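Local structure of nucleoporin NUP170 (Chaetomium thermophilum, 5HAX) at residues P32-Y38 and Q345-P351; W47-H51 and F405-P409; S305-L309 and F320-T324. The protein is a nucleoporin of the nuclear pore complex, probably a structural scaffold component that joins a beta-propeller to a helical domain. All blocks are in the same frame, centred on the assembly; numbering follows the deposited sequence.

Contact 1: P32-Y38 and Q345-P351; sequences PGASSDY and QFVKFPP
Gly33 and Ser35, which pair with Phe346 and Lys348, exchange four backbone hydrogen bonds with the flanking Gln345, Val347 and Phe349, as in parallel strands. They run from Gly33 N to Gln345 O, Val347 N to Gly33 O, Ser35 N to Val347 O, and Phe349 N to Ser35 O, the last 2.9 Å long.

Polar side chains take over where the strands end. Lys348 starts with CG anti to its backbone N (chi1 -171°), and the bends at chi2 and chi4 curl the chain back until NZ donates to Asp37 O at 2.9 Å, tilted from the carbonyl plane; the same NZ forms a salt bridge with Glu427. Within segment 32-38, Ser35 OG donates to the anti lone pair of Asp37 OD2 at 2.7 Å. Tyr38 OH reaches Phe349 O at 2.7 Å.

The Tyr38 ring is held between two unlike neighbours. Lys348 NZ stands over one face, 4.0 Å from the centroid, in a cation-pi contact, while Pro351 CB sits centrally over the opposite face in a CH-pi contact, 3.7 Å from the centroid. With the hydroxyl also bound, the ring has little scope to turn.

Elsewhere Ala34 CB meets the edge of the Phe349 ring at CE2, 3.6 Å away, and Ser35 CB lies at the edge of Phe346, near CZ.

The short strand 33-35 thus borders a sheet whose other four strands come from far later in the chain, an N-terminal strand added in parallel to an otherwise antiparallel blade of the Nup133-like beta-propeller.

Contact 2: W47-H51 and F405-P409; sequences WAPFH and FVSAP
Phe50 CG stands anti to its own carbonyl carbon (chi1 -57°), and Val406 CG1 anti to its backbone N (chi1 -163°); with these two settings the ring and the methyl group meet across the gap between the backbones. The contact is blade-to-blade packing in the beta-propeller: strand 50-57 borders one four-stranded antiparallel sheet, strand 403-409 lies inside another sheet, and no hydrogen bond spans the two segments.

The Phe50 side chain carries most of the junction, against side chains and backbone of strand 403-409. Ala408 CB approaches the ring obliquely, 3.8 Å from Phe50 CE2. Between Val406 and Ala408 the backbone of Ser407 runs past the ring edge, its C atom 3.6 Å from Phe50 CE2, while its CB points away from segment 47-51 and OG hydrogen-bonds Glu427. The alternation of a beta strand thus turns Val406 and Ala408 to the neighbouring blade. Arg487, which also binds Pro49 O, makes a cation-pi contact with Phe50.

Were Phe50 cut back to an alanine, Val406 CG1 and Ala408 CB would probably lose the ring they pack on, and a gap would be likely to open between the blades.

Val406 CG1 lies over one face of the Phe50 ring, somewhat toward the rim, in a CH-pi contact 3.5 Å from the centroid.

Contact 3: S305-L309 and F320-T324; sequences SKLHL and FLSAT
A beta hairpin made of strands 307-313 and 318-324 supplies two neighbouring strands of a beta-propeller blade, and this contact lies at its open end, where a classic beta bulge interrupts the antiparallel pairing. His308 and Leu309 both face Leu321, so the register slips by one residue between the Leu307-Ser322 pair, which is non-hydrogen-bonded, and the hydrogen-bonded pair Leu309-Leu321.

The bulge is written in the backbone bonds. Leu321 O accepts from His308 N at 2.8 Å and, weakly, from Leu309 N at 3.3 Å, so a single carbonyl serves two successive amides. In the reverse direction Leu321 N gives Leu309 O a nearly straight bond, with an N-H...O angle of 176°. Beyond the bulge, Ala323 N makes a weak bond to Lys306 O.

Lys306 O has a shorter donor in His308 ND1, which bonds back to it within the same segment at 2.6 Å. That oxygen lies close to the imidazole plane, although ND1 itself stands above the carbonyl plane. His308 CG is anti to the carbonyl carbon (chi1 -80°), which swings the ring back to where ND1 meets Lys306 O, and the ND1 bond limits its rotation. In this setting one face of the ring meets Ala323, while Leu241 and Tyr243, from the strand 241-246, also touch this side chain, extending the packing to a neighbouring blade.

Leu307 leans elsewhere, its CD2 methyl reaching Phe320 CB at 4.0 Å. Asp27 accepts from the backbone N atoms of Lys306 and Leu307, tying the start of the strand to the N-terminal part of the chain.

On the imidazole, Ala323 CB sits almost directly above the ring centre, 3.6 Å from the His308 centroid.

From the N terminus, 32-38 and 47-51 come first, and their partners follow more than 300 residues later. Contact 3 is a local hairpin lying between. Residues 345-351 close contact 1 and 405-409 close contact 2, so these two long loops cross, while contact 3 falls within both. Contacts 1 and 3 share one sheet, in which strand 341-348 is the neighbour of strand 318-324, with Phe320 bonded to the backbone of Gln345 and Phe346. Contacts 1 and 2 meet where Tyr38 and Pro351 pack on Phe405, joining consecutive propeller blades; contact 2 in turn sets the blade containing strand 403-409 against the one edged by strand 50-57. Contacts 2 and 3 do not touch.

Contact 1: P32-Y38 and Q345-P351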
loop_
_atom_site.group_PDB
_atom_site.type_symbol
_atom_site.label_atom_id
_atom_site.label_comp_id
_atom_site.label_asym_id
_atom_site.label_seq_id
_atom_site.Cartn_x
_atom_site.Cartn_y
_atom_site.Cartn_z
ATOM N N PRO A 32 14.324 10.612 16.684
ATOM C CA PRO A 32 15.677 11.101 16.385
ATOM C C PRO A 32 16.748 10.168 16.929
ATOM O O PRO A 32 16.741 9.799 18.106
ATOM C CB PRO A 32 15.710 12.471 17.066
ATOM C CG PRO A 32 14.290 12.925 17.052
ATOM C CD PRO A 32 13.451 11.682 17.200
ATOM N N GLY A 33 17.668 9.777 16.052
ATOM C CA GLY A 33 18.659 8.763 16.361
ATOM C C GLY A 33 18.908 7.865 15.168
ATOM O O GLY A 33 18.784 8.314 14.025
ATOM N N ALA A 34 19.242 6.597 15.402
ATOM C CA ALA A 34 19.540 5.685 14.309
ATOM C C ALA A 34 19.229 4.258 14.735
ATOM O O ALA A 34 19.053 3.962 15.920
ATOM C CB ALA A 34 21.000 5.809 13.864
ATOM N N SER A 35 19.171 3.369 13.744
ATOM C CA SER A 35 18.866 1.967 13.985
ATOM C C SER A 35 19.529 1.101 12.924
ATOM O O SER A 35 19.722 1.526 11.782
ATOM C CB SER A 35 17.353 1.716 13.982
ATOM O OG SER A 35 17.068 0.329 13.936
ATOM N N SER A 36 19.875 -0.127 13.324
ATOM C CA SER A 36 20.351 -1.161 12.411
ATOM C C SER A 36 19.678 -2.496 12.716
ATOM O O SER A 36 20.286 -3.560 12.541
ATOM C CB SER A 36 21.875 -1.308 12.485
ATOM O OG SER A 36 22.291 -1.731 13.772
ATOM N N ASP A 37 18.426 -2.455 13.167
ATOM C CA ASP A 37 17.715 -3.651 13.604
ATOM C C ASP A 37 17.153 -4.401 12.401
ATOM O O ASP A 37 16.288 -3.883 11.687
ATOM C CB ASP A 37 16.592 -3.269 14.565
ATOM C CG ASP A 37 17.109 -2.689 15.867
ATOM O OD1 ASP A 37 17.391 -3.476 16.794
ATOM O OD2 ASP A 37 17.229 -1.448 15.964
ATOM N N TYR A 38 17.634 -5.624 12.188
ATOM C CA TYR A 38 17.133 -6.494 11.135
ATOM C C TYR A 38 17.083 -7.925 11.641
ATOM O O TYR A 38 17.932 -8.352 12.429
ATOM C CB TYR A 38 18.016 -6.474 9.875
ATOM C CG TYR A 38 18.111 -5.150 9.150
ATOM C CD1 TYR A 38 17.217 -4.824 8.138
ATOM C CD2 TYR A 38 19.115 -4.240 9.453
ATOM C CE1 TYR A 38 17.308 -3.621 7.465
ATOM C CE2 TYR A 38 19.212 -3.033 8.784
ATOM C CZ TYR A 38 18.309 -2.734 7.790
ATOM O OH TYR A 38 18.406 -1.535 7.123
ATOM N N GLN A 345 16.587 13.682 10.609
ATOM C CA GLN A 345 16.291 13.305 11.987
ATOM C C GLN A 345 16.715 11.889 12.338
ATOM O O GLN A 345 17.250 11.665 13.425
ATOM C CB GLN A 345 14.786 13.443 12.253
ATOM C CG GLN A 345 14.260 14.870 12.224
ATOM C CD GLN A 345 14.565 15.633 13.498
ATOM O OE1 GLN A 345 15.407 15.223 14.296
ATOM N NE2 GLN A 345 13.870 16.746 13.700
ATOM N N PHE A 346 16.484 10.927 11.446
ATOM C CA PHE A 346 16.651 9.513 11.752
ATOM C C PHE A 346 17.284 8.801 10.566
ATOM O O PHE A 346 16.979 9.116 9.413
ATOM C CB PHE A 346 15.297 8.877 12.099
ATOM C CG PHE A 346 15.346 7.388 12.236
ATOM C CD1 PHE A 346 14.988 6.571 11.176
ATOM C CD2 PHE A 346 15.745 6.802 13.422
ATOM C CE1 PHE A 346 15.032 5.198 11.299
ATOM C CE2 PHE A 346 15.792 5.430 13.552
ATOM C CZ PHE A 346 15.436 4.625 12.489
ATOM N N VAL A 347 18.159 7.836 10.854
ATOM C CA VAL A 347 18.861 7.069 9.828
ATOM C C VAL A 347 18.677 5.586 10.117
ATOM O O VAL A 347 18.952 5.127 11.231
ATOM C CB VAL A 347 20.364 7.410 9.779
ATOM C CG1 VAL A 347 21.060 6.592 8.691
ATOM C CG2 VAL A 347 20.574 8.897 9.548
ATOM N N LYS A 348 18.233 4.836 9.106
ATOM C CA LYS A 348 18.250 3.377 9.147
ATOM C C LYS A 348 19.460 2.900 8.351
ATOM O O LYS A 348 19.505 3.055 7.124
ATOM C CB LYS A 348 16.954 2.788 8.591
ATOM C CG LYS A 348 16.814 1.278 8.812
ATOM C CD LYS A 348 16.673 0.930 10.299
ATOM C CE LYS A 348 16.927 -0.546 10.577
ATOM N NZ LYS A 348 15.719 -1.390 10.380
ATOM N N PHE A 349 20.438 2.329 9.049
ATOM C CA PHE A 349 21.651 1.856 8.405
ATOM C C PHE A 349 21.438 0.482 7.774
ATOM O O PHE A 349 20.507 -0.242 8.133
ATOM C CB PHE A 349 22.795 1.801 9.412
ATOM C CG PHE A 349 23.343 3.153 9.780
ATOM C CD1 PHE A 349 24.255 3.794 8.957
ATOM C CD2 PHE A 349 22.949 3.782 10.950
ATOM C CE1 PHE A 349 24.762 5.036 9.292
ATOM C CE2 PHE A 349 23.453 5.025 11.290
ATOM C CZ PHE A 349 24.360 5.651 10.458
ATOM N N PRO A 350 22.301 0.097 6.836
ATOM C CA PRO A 350 22.077 -1.138 6.069
ATOM C C PRO A 350 22.220 -2.382 6.927
ATOM O O PRO A 350 22.902 -2.363 7.964
ATOM C CB PRO A 350 23.174 -1.094 4.993
ATOM C CG PRO A 350 23.649 0.305 4.954
ATOM C CD PRO A 350 23.448 0.864 6.322
ATOM N N PRO A 351 21.626 -3.494 6.503
ATOM C CA PRO A 351 21.900 -4.780 7.151
ATOM C C PRO A 351 23.312 -5.246 6.828
ATOM O O PRO A 351 23.990 -4.701 5.958
ATOM C CB PRO A 351 20.853 -5.705 6.535
ATOM C CG PRO A 351 20.700 -5.165 5.142
ATOM C CD PRO A 351 20.831 -3.665 5.273
HETATM O O HOH W 1 18.932 1.117 5.124
#

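Contact 2: W47-H51 and F405-P409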
loop_
_atom_site.group_PDB
_atom_site.type_symbol
_atom_site.label_atom_id
_atom_site.label_comp_id
_atom_site.label_asym_id
_atom_site.label_seq_id
_atom_site.Cartn_x
_atom_site.Cartn_y
_atom_site.Cartn_z
ATOM N N TRP A 47 9.604 -18.064 6.320
ATOM C CA TRP A 47 9.549 -16.785 7.013
ATOM C C TRP A 47 9.931 -15.610 6.123
ATOM O O TRP A 47 10.011 -14.480 6.615
ATOM C CB TRP A 47 10.470 -16.821 8.235
ATOM C CG TRP A 47 9.974 -17.715 9.321
ATOM C CD1 TRP A 47 10.030 -19.078 9.355
ATOM C CD2 TRP A 47 9.345 -17.308 10.538
ATOM N NE1 TRP A 47 9.474 -19.544 10.520
ATOM C CE2 TRP A 47 9.045 -18.477 11.265
ATOM C CE3 TRP A 47 9.008 -16.068 11.085
ATOM C CZ2 TRP A 47 8.424 -18.441 12.510
ATOM C CZ3 TRP A 47 8.390 -16.034 12.319
ATOM C CH2 TRP A 47 8.106 -17.213 13.019
ATOM N N ALA A 48 10.173 -15.849 4.839
ATOM C CA ALA A 48 10.526 -14.768 3.933
ATOM C C ALA A 48 9.428 -13.707 3.943
ATOM O O ALA A 48 8.242 -14.051 3.856
ATOM C CB ALA A 48 10.723 -15.309 2.517
ATOM N N PRO A 49 9.769 -12.418 4.067
ATOM C CA PRO A 49 8.722 -11.385 4.067
ATOM C C PRO A 49 8.136 -11.116 2.691
ATOM O O PRO A 49 7.010 -10.610 2.604
ATOM C CB PRO A 49 9.453 -10.150 4.612
ATOM C CG PRO A 49 10.869 -10.351 4.185
ATOM C CD PRO A 49 11.114 -11.838 4.225
ATOM N N PHE A 50 8.865 -11.438 1.626
ATOM C CA PHE A 50 8.410 -11.275 0.255
ATOM C C PHE A 50 8.852 -12.498 -0.535
ATOM O O PHE A 50 9.755 -13.227 -0.120
ATOM C CB PHE A 50 8.988 -10.009 -0.397
ATOM C CG PHE A 50 8.681 -8.735 0.344
ATOM C CD1 PHE A 50 7.665 -7.900 -0.086
ATOM C CD2 PHE A 50 9.422 -8.363 1.455
ATOM C CE1 PHE A 50 7.386 -6.722 0.583
ATOM C CE2 PHE A 50 9.145 -7.187 2.130
ATOM C CZ PHE A 50 8.128 -6.367 1.691
ATOM N N HIS A 51 8.216 -12.724 -1.683
ATOM C CA HIS A 51 8.702 -13.764 -2.581
ATOM C C HIS A 51 8.139 -13.547 -3.978
ATOM O O HIS A 51 7.083 -12.930 -4.153
ATOM C CB HIS A 51 8.358 -15.171 -2.064
ATOM C CG HIS A 51 6.895 -15.498 -2.066
ATOM N ND1 HIS A 51 5.917 -14.579 -1.751
ATOM C CD2 HIS A 51 6.248 -16.659 -2.327
ATOM C CE1 HIS A 51 4.731 -15.158 -1.825
ATOM N NE2 HIS A 51 4.904 -16.420 -2.175
ATOM N N PHE A 405 17.477 -6.302 -2.411
ATOM C CA PHE A 405 17.187 -6.346 -0.985
ATOM C C PHE A 405 15.776 -5.826 -0.758
ATOM O O PHE A 405 15.428 -4.741 -1.234
ATOM C CB PHE A 405 18.187 -5.516 -0.179
ATOM C CG PHE A 405 17.845 -5.424 1.282
ATOM C CD1 PHE A 405 17.994 -6.525 2.110
ATOM C CD2 PHE A 405 17.357 -4.246 1.824
ATOM C CE1 PHE A 405 17.669 -6.451 3.452
ATOM C CE2 PHE A 405 17.033 -4.166 3.167
ATOM C CZ PHE A 405 17.190 -5.268 3.981
ATOM N N VAL A 406 14.969 -6.602 -0.041
ATOM C CA VAL A 406 13.578 -6.255 0.223
ATOM C C VAL A 406 13.311 -6.452 1.707
ATOM O O VAL A 406 13.632 -7.507 2.266
ATOM C CB VAL A 406 12.601 -7.095 -0.621
ATOM C CG1 VAL A 406 11.231 -6.443 -0.627
ATOM C CG2 VAL A 406 13.119 -7.256 -2.043
ATOM N N SER A 407 12.726 -5.438 2.344
ATOM C CA SER A 407 12.463 -5.479 3.774
ATOM C C SER A 407 11.109 -4.847 4.065
ATOM O O SER A 407 10.573 -4.067 3.274
ATOM C CB SER A 407 13.559 -4.761 4.576
ATOM O OG SER A 407 13.629 -3.389 4.229
ATOM N N ALA A 408 10.568 -5.198 5.221
ATOM C CA ALA A 408 9.303 -4.669 5.701
ATOM C C ALA A 408 9.444 -4.380 7.183
ATOM O O ALA A 408 10.327 -4.935 7.847
ATOM C CB ALA A 408 8.151 -5.654 5.467
ATOM N N PRO A 409 8.597 -3.511 7.733
ATOM C CA PRO A 409 8.577 -3.349 9.189
ATOM C C PRO A 409 8.225 -4.671 9.848
ATOM O O PRO A 409 7.440 -5.457 9.314
ATOM C CB PRO A 409 7.490 -2.290 9.422
ATOM C CG PRO A 409 7.268 -1.640 8.102
ATOM C CD PRO A 409 7.585 -2.670 7.070
#

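Contact 3: S305-L309 and F320-T324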
loop_
_atom_site.group_PDB
_atom_site.type_symbol
_atom_site.label_atom_id
_atom_site.label_comp_id
_atom_site.label_asym_id
_atom_site.label_seq_id
_atom_site.Cartn_x
_atom_site.Cartn_y
_atom_site.Cartn_z
ATOM N N SER A 305 3.219 12.407 10.783
ATOM C CA SER A 305 3.055 13.855 10.831
ATOM C C SER A 305 4.366 14.576 10.535
ATOM O O SER A 305 4.410 15.477 9.689
ATOM C CB SER A 305 2.523 14.273 12.202
ATOM O OG SER A 305 2.530 15.681 12.341
ATOM N N LYS A 306 5.441 14.195 11.224
ATOM C CA LYS A 306 6.712 14.904 11.135
ATOM C C LYS A 306 7.569 14.425 9.967
ATOM O O LYS A 306 7.995 15.237 9.139
ATOM C CB LYS A 306 7.476 14.749 12.454
ATOM C CG LYS A 306 6.792 15.422 13.638
ATOM C CD LYS A 306 7.417 15.006 14.959
ATOM C CE LYS A 306 6.657 15.595 16.138
ATOM N NZ LYS A 306 7.112 15.033 17.440
ATOM N N LEU A 307 7.832 13.121 9.880
ATOM C CA LEU A 307 8.699 12.591 8.830
ATOM C C LEU A 307 8.005 12.716 7.480
ATOM O O LEU A 307 6.995 12.054 7.224
ATOM C CB LEU A 307 9.069 11.142 9.128
ATOM C CG LEU A 307 9.958 10.933 10.355
ATOM C CD1 LEU A 307 10.155 9.449 10.619
ATOM C CD2 LEU A 307 11.305 11.630 10.187
ATOM N N HIS A 308 8.562 13.560 6.611
ATOM C CA HIS A 308 7.996 13.847 5.299
ATOM C C HIS A 308 8.601 13.022 4.174
ATOM O O HIS A 308 7.938 12.815 3.152
ATOM C CB HIS A 308 8.197 15.327 4.950
ATOM C CG HIS A 308 7.201 16.250 5.583
ATOM N ND1 HIS A 308 6.967 16.280 6.940
ATOM C CD2 HIS A 308 6.397 17.196 5.041
ATOM C CE1 HIS A 308 6.052 17.196 7.206
ATOM N NE2 HIS A 308 5.692 17.768 6.071
ATOM N N LEU A 309 9.838 12.551 4.320
ATOM C CA LEU A 309 10.605 12.128 3.158
ATOM C C LEU A 309 11.672 11.124 3.567
ATOM O O LEU A 309 12.314 11.281 4.608
ATOM C CB LEU A 309 11.253 13.347 2.491
ATOM C CG LEU A 309 11.862 13.177 1.106
ATOM C CD1 LEU A 309 10.773 12.910 0.080
ATOM C CD2 LEU A 309 12.661 14.419 0.746
ATOM N N PHE A 320 15.782 9.654 6.890
ATOM C CA PHE A 320 14.402 10.068 7.121
ATOM C C PHE A 320 14.389 11.515 7.598
ATOM O O PHE A 320 14.946 11.830 8.656
ATOM C CB PHE A 320 13.726 9.149 8.136
ATOM C CG PHE A 320 13.445 7.778 7.599
ATOM C CD1 PHE A 320 12.220 7.485 7.022
ATOM C CD2 PHE A 320 14.413 6.789 7.650
ATOM C CE1 PHE A 320 11.959 6.227 6.518
ATOM C CE2 PHE A 320 14.159 5.527 7.146
ATOM C CZ PHE A 320 12.929 5.246 6.577
ATOM N N LEU A 321 13.752 12.385 6.818
ATOM C CA LEU A 321 13.762 13.819 7.065
ATOM C C LEU A 321 12.388 14.300 7.494
ATOM O O LEU A 321 11.370 13.935 6.897
ATOM C CB LEU A 321 14.195 14.595 5.821
ATOM C CG LEU A 321 15.601 14.275 5.319
ATOM C CD1 LEU A 321 15.517 13.381 4.096
ATOM C CD2 LEU A 321 16.372 15.550 5.018
ATOM N N SER A 322 12.376 15.132 8.528
ATOM C CA SER A 322 11.187 15.857 8.933
ATOM C C SER A 322 11.126 17.194 8.209
ATOM O O SER A 322 12.111 17.670 7.643
ATOM C CB SER A 322 11.184 16.089 10.443
ATOM O OG SER A 322 12.248 16.952 10.814
ATOM N N ALA A 323 9.941 17.795 8.230
ATOM C CA ALA A 323 9.747 19.152 7.750
ATOM C C ALA A 323 8.725 19.823 8.653
ATOM O O ALA A 323 7.786 19.175 9.122
ATOM C CB ALA A 323 9.278 19.182 6.292
ATOM N N THR A 324 8.920 21.115 8.904
ATOM C CA THR A 324 8.075 21.849 9.835
ATOM C C THR A 324 7.829 23.252 9.309
ATOM O O THR A 324 8.706 23.857 8.686
ATOM C CB THR A 324 8.711 21.923 11.228
ATOM O OG1 THR A 324 10.029 22.477 11.129
ATOM C CG2 THR A 324 8.791 20.539 11.854
#